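PDB 3TSA: NDP-rhamnosyltransferase from Saccharopolyspora spinosa, which belongs to the glycosyltransferases of the GT-B fold, in which two Rossmann-like domains, each built on a parallel beta sheet, face one another across a cleft. Local coordinates for residues A35-P38 against E39-A42; H141-G144 against V145-A149; E276-P279 against L280-L284. All coordinates share one frame; numbering follows the deposited sequence.

Contact 1: residues A35-P38 against E39-A42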
loop_
_atom_site.group_PDB
_atom_site.type_symbol
_atom_site.label_atom_id
_atom_site.label_comp_id
_atom_site.label_asym_id
_atom_site.label_seq_id
_atom_site.Cartn_x
_atom_site.Cartn_y
_atom_site.Cartn_z
ATOM N N ALA A 35 -0.678 9.382 -11.657
ATOM C CA ALA A 35 0.178 10.114 -12.602
ATOM C C ALA A 35 1.208 10.870 -11.703
ATOM O O ALA A 35 0.817 11.702 -10.850
ATOM C CB ALA A 35 -0.699 11.119 -13.439
ATOM N N ALA A 36 2.497 10.566 -11.846
ATOM C CA ALA A 36 3.508 10.984 -10.900
ATOM C C ALA A 36 4.669 11.656 -11.606
ATOM O O ALA A 36 5.366 11.015 -12.429
ATOM C CB ALA A 36 4.021 9.792 -10.107
ATOM N N PRO A 37 4.890 12.932 -11.302
ATOM C CA PRO A 37 6.169 13.457 -11.734
ATOM C C PRO A 37 7.217 12.885 -10.771
ATOM O O PRO A 37 6.848 12.269 -9.746
ATOM C CB PRO A 37 6.026 14.992 -11.539
ATOM C CG PRO A 37 5.034 15.173 -10.523
ATOM C CD PRO A 37 4.148 13.876 -10.450
ATOM N N PRO A 38 8.510 13.117 -11.058
ATOM C CA PRO A 38 9.643 12.577 -10.267
ATOM C C PRO A 38 9.517 12.762 -8.767
ATOM O O PRO A 38 9.851 11.817 -8.018
ATOM C CB PRO A 38 10.820 13.415 -10.781
ATOM C CG PRO A 38 10.444 13.517 -12.253
ATOM C CD PRO A 38 8.996 13.958 -12.170
ATOM N N GLU A 39 8.983 13.922 -8.344
ATOM C CA GLU A 39 8.815 14.314 -6.920
ATOM C C GLU A 39 7.934 13.349 -6.120
ATOM O O GLU A 39 8.064 13.251 -4.903
ATOM C CB GLU A 39 8.177 15.711 -6.788
ATOM C CG GLU A 39 9.043 16.878 -7.186
ATOM C CD GLU A 39 9.025 17.168 -8.686
ATOM O OE1 GLU A 39 8.193 16.613 -9.427
ATOM O OE2 GLU A 39 9.889 17.974 -9.137
ATOM N N LEU A 40 7.035 12.665 -6.832
ATOM C CA LEU A 40 6.021 11.869 -6.174
ATOM C C LEU A 40 6.274 10.390 -6.303
ATOM O O LEU A 40 5.619 9.599 -5.657
ATOM C CB LEU A 40 4.643 12.174 -6.760
ATOM C CG LEU A 40 3.829 13.360 -6.293
ATOM C CD1 LEU A 40 2.411 13.091 -6.883
ATOM C CD2 LEU A 40 3.806 13.475 -4.760
ATOM N N GLN A 41 7.260 10.027 -7.111
ATOM C CA GLN A 41 7.404 8.592 -7.443
ATOM C C GLN A 41 7.599 7.720 -6.207
ATOM O O GLN A 41 6.973 6.665 -6.059
ATOM C CB GLN A 41 8.559 8.337 -8.394
ATOM C CG GLN A 41 8.530 6.910 -8.952
ATOM C CD GLN A 41 9.715 6.615 -9.804
ATOM O OE1 GLN A 41 10.857 6.786 -9.361
ATOM N NE2 GLN A 41 9.472 6.145 -11.040
ATOM N N ALA A 42 8.537 8.128 -5.359
ATOM C CA ALA A 42 8.890 7.311 -4.212
ATOM C C ALA A 42 7.751 7.278 -3.147
ATOM O O ALA A 42 7.517 6.227 -2.508
ATOM C CB ALA A 42 10.316 7.836 -3.619
HETATM O O HOH W 1 10.591 10.257 -5.888
#
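The side chains of Glu-39 and Pro-37 cross at about a right angle, with the carboxylate oxygen OE1 against CB and CG of the proline ring. OE1 lies 3.4 Å from Pro-37 CB, and a second proline ring, that of Pro-38, runs alongside the glutamate. This placement follows from a bend: CG of Glu-39 sits beside the backbone N, and the chain then folds at chi2 (84°), turning the acid back over the residues before it. At another corner of the Pro-37 ring, CD reaches Leu-40 CD1 at 4.0 Å, while the small methyl of Ala-36 packs on Leu-40 CB at 4.2 Å. Leu-40, an apolar side chain suited to its buried place, also touches Pro-8.

Here strand 31-36 hands over to helix 38-46 within a beta-alpha-beta unit. Leu-40 N donates to Pro-37 O (2.9 Å, N-H...O 163°) and Gln-41 N donates, more loosely, to Pro-38 O at 3.3 Å. Water 1 links Pro-38 O to Ala-42 N, standing where a direct helical bond would otherwise run. Proline suits position 38 because its ring nitrogen has no hydrogen to give, and in the first turn none is needed. An acid suits this turn too: the positive end of the helix dipole would tend to favour the charge of Glu-39.

Contact 2: residues H141-G144 against V145-A149; sequences HRWG and VDPTA
Between Arg-142 and Asp-146 the backbone follows no regular structure and swings round at Gly-144, whose phi of 172° suits a residue without a CB to strike the next amide nitrogen. Across this bend the side chains of Arg-142 and Asp-146 cross at about a right angle. Arg-142, extended from CG to NE, offers the N-H of NE to Asp-146 OD2 in a salt bridge of 2.7 Å. The oxygen receives it on its anti lone pair, slightly tilted from the guanidinium plane, and the two flat groups are inclined by 62°. Water 2 closes a second path, accepting a hydrogen bond from Arg-142 NH2 at 3.0 Å and donating one to Asp-146 OD2 at 2.6 Å. Further out, Arg-142 NH1 pairs with Asp-180 and NH2 with Pro-192 O, so several bonds fix this buried cation.

This is the loop after strand 138-141 of the N-terminal Rossmann-like domain, and it lies at the domain interface: Asp-317 of the C-terminal domain binds Trp-143 NE1, and Val-145 rests on helix 318-327. Within the loop Asp-146 OD1 makes an Asx turn, accepting from Thr-148 N at 3.0 Å. It also receives Thr-148 OG1 on its syn lone pair at 2.7 Å; threonine serves here by supplying a hydroxyl as well as an amide.

CG of Trp-143 lies between the backbone N and the carbonyl carbon (chi1 67°), and CZ2 comes within 3.7 Å of Val-145 O. Water 3 sits 3.1 Å above the centre of one indole face, held by Gly-144 N and, weakly, by Val-145 O.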
loop_
_atom_site.group_PDB
_atom_site.type_symbol
_atom_site.label_atom_id
_atom_site.label_comp_id
_atom_site.label_asym_id
_atom_site.label_seq_id
_atom_site.Cartn_x
_atom_site.Cartn_y
_atom_site.Cartn_z
ATOM N N HIS A 141 -10.337 15.882 -4.526
ATOM C CA HIS A 141 -9.974 15.427 -3.165
ATOM C C HIS A 141 -9.232 16.497 -2.365
ATOM O O HIS A 141 -8.125 16.898 -2.739
ATOM C CB HIS A 141 -9.081 14.170 -3.289
ATOM C CG HIS A 141 -8.948 13.410 -2.011
ATOM N ND1 HIS A 141 -8.058 13.792 -1.033
ATOM C CD2 HIS A 141 -9.601 12.320 -1.530
ATOM C CE1 HIS A 141 -8.163 12.966 -0.002
ATOM N NE2 HIS A 141 -9.099 12.076 -0.264
ATOM N N ARG A 142 -9.807 16.923 -1.243
ATOM C CA ARG A 142 -9.125 17.816 -0.332
ATOM C C ARG A 142 -8.146 17.027 0.506
ATOM O O ARG A 142 -8.445 15.909 0.948
ATOM C CB ARG A 142 -10.146 18.461 0.606
ATOM C CG ARG A 142 -10.925 19.506 -0.168
ATOM C CD ARG A 142 -12.092 20.058 0.664
ATOM N NE ARG A 142 -12.659 21.214 -0.116
ATOM C CZ ARG A 142 -13.970 21.522 -0.058
ATOM N NH1 ARG A 142 -14.812 20.859 0.796
ATOM N NH2 ARG A 142 -14.450 22.506 -0.859
ATOM N N TRP A 143 -6.988 17.635 0.762
ATOM C CA TRP A 143 -6.075 16.998 1.749
ATOM C C TRP A 143 -6.420 17.398 3.185
ATOM O O TRP A 143 -5.997 16.737 4.163
ATOM C CB TRP A 143 -4.623 17.320 1.391
ATOM C CG TRP A 143 -4.388 18.800 1.579
ATOM C CD1 TRP A 143 -4.071 19.416 2.746
ATOM C CD2 TRP A 143 -4.642 19.813 0.636
ATOM N NE1 TRP A 143 -4.045 20.775 2.577
ATOM C CE2 TRP A 143 -4.389 21.059 1.287
ATOM C CE3 TRP A 143 -4.991 19.811 -0.724
ATOM C CZ2 TRP A 143 -4.511 22.278 0.648
ATOM C CZ3 TRP A 143 -5.116 21.032 -1.378
ATOM C CH2 TRP A 143 -4.873 22.268 -0.676
ATOM N N GLY A 144 -7.191 18.471 3.339
ATOM C CA GLY A 144 -7.510 18.956 4.681
ATOM C C GLY A 144 -8.232 20.314 4.601
ATOM O O GLY A 144 -9.197 20.435 3.880
ATOM N N VAL A 145 -7.751 21.300 5.359
ATOM C CA VAL A 145 -8.318 22.668 5.280
ATOM C C VAL A 145 -8.058 23.190 3.859
ATOM O O VAL A 145 -6.961 22.967 3.291
ATOM C CB VAL A 145 -7.691 23.583 6.345
ATOM C CG1 VAL A 145 -8.191 25.016 6.161
ATOM C CG2 VAL A 145 -8.081 23.081 7.737
ATOM N N ASP A 146 -9.089 23.752 3.249
ATOM C CA ASP A 146 -9.026 24.111 1.787
ATOM C C ASP A 146 -9.243 25.616 1.713
ATOM O O ASP A 146 -10.380 26.070 1.801
ATOM C CB ASP A 146 -10.160 23.356 1.042
ATOM C CG ASP A 146 -10.203 23.697 -0.468
ATOM O OD1 ASP A 146 -9.414 24.573 -0.943
ATOM O OD2 ASP A 146 -10.991 23.072 -1.179
ATOM N N PRO A 147 -8.143 26.424 1.528
ATOM C CA PRO A 147 -8.291 27.886 1.424
ATOM C C PRO A 147 -8.270 28.354 -0.020
ATOM O O PRO A 147 -7.836 29.470 -0.296
ATOM C CB PRO A 147 -7.039 28.420 2.139
ATOM C CG PRO A 147 -6.186 27.300 2.401
ATOM C CD PRO A 147 -6.742 26.026 1.729
ATOM N N THR A 148 -8.727 27.500 -0.934
ATOM C CA THR A 148 -8.614 27.859 -2.365
ATOM C C THR A 148 -9.698 28.710 -2.930
ATOM O O THR A 148 -9.525 29.224 -4.026
ATOM C CB THR A 148 -8.357 26.619 -3.284
ATOM O OG1 THR A 148 -9.503 25.760 -3.321
ATOM C CG2 THR A 148 -7.073 25.927 -2.876
ATOM N N ALA A 149 -10.811 28.867 -2.217
ATOM C CA ALA A 149 -11.933 29.745 -2.689
ATOM C C ALA A 149 -11.549 31.179 -2.911
ATOM O O ALA A 149 -12.205 31.947 -3.681
ATOM C CB ALA A 149 -13.099 29.714 -1.774
HETATM O O HOH W 2 -12.722 23.269 -3.174
HETATM O O HOH W 3 -7.610 20.727 1.183
#

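Contact 3: residues E276-P279 against L280-L284; sequences ESVP and LNLFL
Val-278 and Pro-279 supply the apolar centre, against which Leu-282 and Phe-283 close from one turn later. The Pro-279 ring and the leucine lie side by side and point the same way, with Pro-279 CD 3.7 Å from Leu-282 CD1. Val-278 CG1 sits 3.7 Å from Phe-283 CD2 and 4.2 Å from Leu-282 CD1. Phe-283 has its CG between the backbone N and the carbonyl carbon (chi1 66°), which folds the ring back toward the valine. Branched valine and rigid proline suit this place, both offering carbon close to the main chain.

The turn lies between strands 272-274 and 289-292 of the C-terminal parallel sheet, and Phe-283 also rests on Cys-222 of strand 219-224. Val-278 O lies in the phenyl plane, 3.6 Å from Phe-283 CE2, and Leu-280 O stands over one face near the rim. Trp-211 meets the same ring, while Thr-50 of the second subunit packs on Pro-279 and Leu-282.

At the polar edge Leu-282 N donates to Pro-279 O (2.9 Å, 153°), and Leu-280 O accepts from both Phe-283 N and Leu-284 N. Backbone bonds thus hold the turn, while apolar contacts pack its side chains together.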
loop_
_atom_site.group_PDB
_atom_site.type_symbol
_atom_site.label_atom_id
_atom_site.label_comp_id
_atom_site.label_asym_id
_atom_site.label_seq_id
_atom_site.Cartn_x
_atom_site.Cartn_y
_atom_site.Cartn_z
ATOM N N GLU A 276 13.475 6.942 14.351
ATOM C CA GLU A 276 14.147 6.433 13.157
ATOM C C GLU A 276 13.186 6.167 11.996
ATOM O O GLU A 276 12.891 5.012 11.719
ATOM C CB GLU A 276 14.907 5.140 13.518
ATOM C CG GLU A 276 16.291 5.369 14.096
ATOM C CD GLU A 276 17.251 5.931 13.057
ATOM O OE1 GLU A 276 17.713 7.084 13.263
ATOM O OE2 GLU A 276 17.479 5.275 12.012
ATOM N N SER A 277 12.667 7.211 11.373
ATOM C CA SER A 277 11.689 7.088 10.227
ATOM C C SER A 277 10.472 6.242 10.656
ATOM O O SER A 277 10.137 5.231 10.048
ATOM C CB SER A 277 12.334 6.488 8.979
ATOM O OG SER A 277 13.155 7.442 8.361
ATOM N N VAL A 278 9.838 6.627 11.748
ATOM C CA VAL A 278 8.808 5.776 12.335
ATOM C C VAL A 278 7.475 6.495 12.123
ATOM O O VAL A 278 7.298 7.593 12.635
ATOM C CB VAL A 278 8.955 5.606 13.893
ATOM C CG1 VAL A 278 7.730 4.754 14.439
ATOM C CG2 VAL A 278 10.277 4.934 14.274
ATOM N N PRO A 279 6.530 5.868 11.399
ATOM C CA PRO A 279 5.187 6.426 11.156
ATOM C C PRO A 279 4.546 6.879 12.467
ATOM O O PRO A 279 4.447 6.091 13.435
ATOM C CB PRO A 279 4.424 5.185 10.623
ATOM C CG PRO A 279 5.466 4.529 9.759
ATOM C CD PRO A 279 6.734 4.613 10.648
ATOM N N LEU A 280 4.097 8.142 12.476
ATOM C CA LEU A 280 3.533 8.733 13.659
ATOM C C LEU A 280 2.508 7.869 14.378
ATOM O O LEU A 280 2.483 7.762 15.593
ATOM C CB LEU A 280 2.872 10.017 13.168
ATOM C CG LEU A 280 3.083 11.183 14.044
ATOM C CD1 LEU A 280 4.580 11.351 14.124
ATOM C CD2 LEU A 280 2.308 12.351 13.374
ATOM N N ASN A 281 1.614 7.261 13.625
ATOM C CA ASN A 281 0.520 6.583 14.226
ATOM C C ASN A 281 0.944 5.369 15.033
ATOM O O ASN A 281 0.207 4.895 15.882
ATOM C CB ASN A 281 -0.481 6.214 13.092
ATOM C CG ASN A 281 -0.023 5.067 12.277
ATOM O OD1 ASN A 281 0.537 5.230 11.184
ATOM N ND2 ASN A 281 -0.250 3.871 12.792
ATOM N N LEU A 282 2.152 4.862 14.798
ATOM C CA LEU A 282 2.635 3.704 15.554
ATOM C C LEU A 282 2.899 4.023 17.034
ATOM O O LEU A 282 2.823 3.120 17.886
ATOM C CB LEU A 282 3.895 3.146 14.877
ATOM C CG LEU A 282 3.655 2.612 13.456
ATOM C CD1 LEU A 282 4.945 2.115 12.789
ATOM C CD2 LEU A 282 2.578 1.473 13.560
ATOM N N PHE A 283 3.147 5.284 17.377
ATOM C CA PHE A 283 3.494 5.623 18.768
ATOM C C PHE A 283 2.778 6.849 19.312
ATOM O O PHE A 283 2.882 7.188 20.501
ATOM C CB PHE A 283 4.995 5.853 18.894
ATOM C CG PHE A 283 5.489 7.067 18.129
ATOM C CD1 PHE A 283 5.458 8.326 18.695
ATOM C CD2 PHE A 283 6.035 6.914 16.869
ATOM C CE1 PHE A 283 5.973 9.436 17.993
ATOM C CE2 PHE A 283 6.507 7.985 16.157
ATOM C CZ PHE A 283 6.454 9.278 16.721
ATOM N N LEU A 284 2.055 7.553 18.457
ATOM C CA LEU A 284 1.494 8.794 18.909
ATOM C C LEU A 284 0.503 8.673 20.087
ATOM O O LEU A 284 0.372 9.608 20.902
ATOM C CB LEU A 284 0.918 9.570 17.719
ATOM C CG LEU A 284 0.909 11.074 17.869
ATOM C CD1 LEU A 284 2.261 11.814 18.214
ATOM C CD2 LEU A 284 0.285 11.695 16.620
#

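In the fold
From the N terminus the three contacts come in series; none nests in or crosses another, and their nearest atoms stay about 11 to 13 Å apart. Contact 1 makes the tight passage from strand 31-36 into helix 38-46, near one edge of the first parallel sheet. Contact 2 lies on the loop leaving strand 138-141 for helix 151-166, in the other half of that sheet, and through Asp-317 and Ser-296 it ties the N-terminal half to the C-terminal one. Contact 3 belongs to the second sheet: its turn carries the chain from edge strand 272-274 back to strand 289-292, and Pro-279 and Leu-282 also pack on the second subunit.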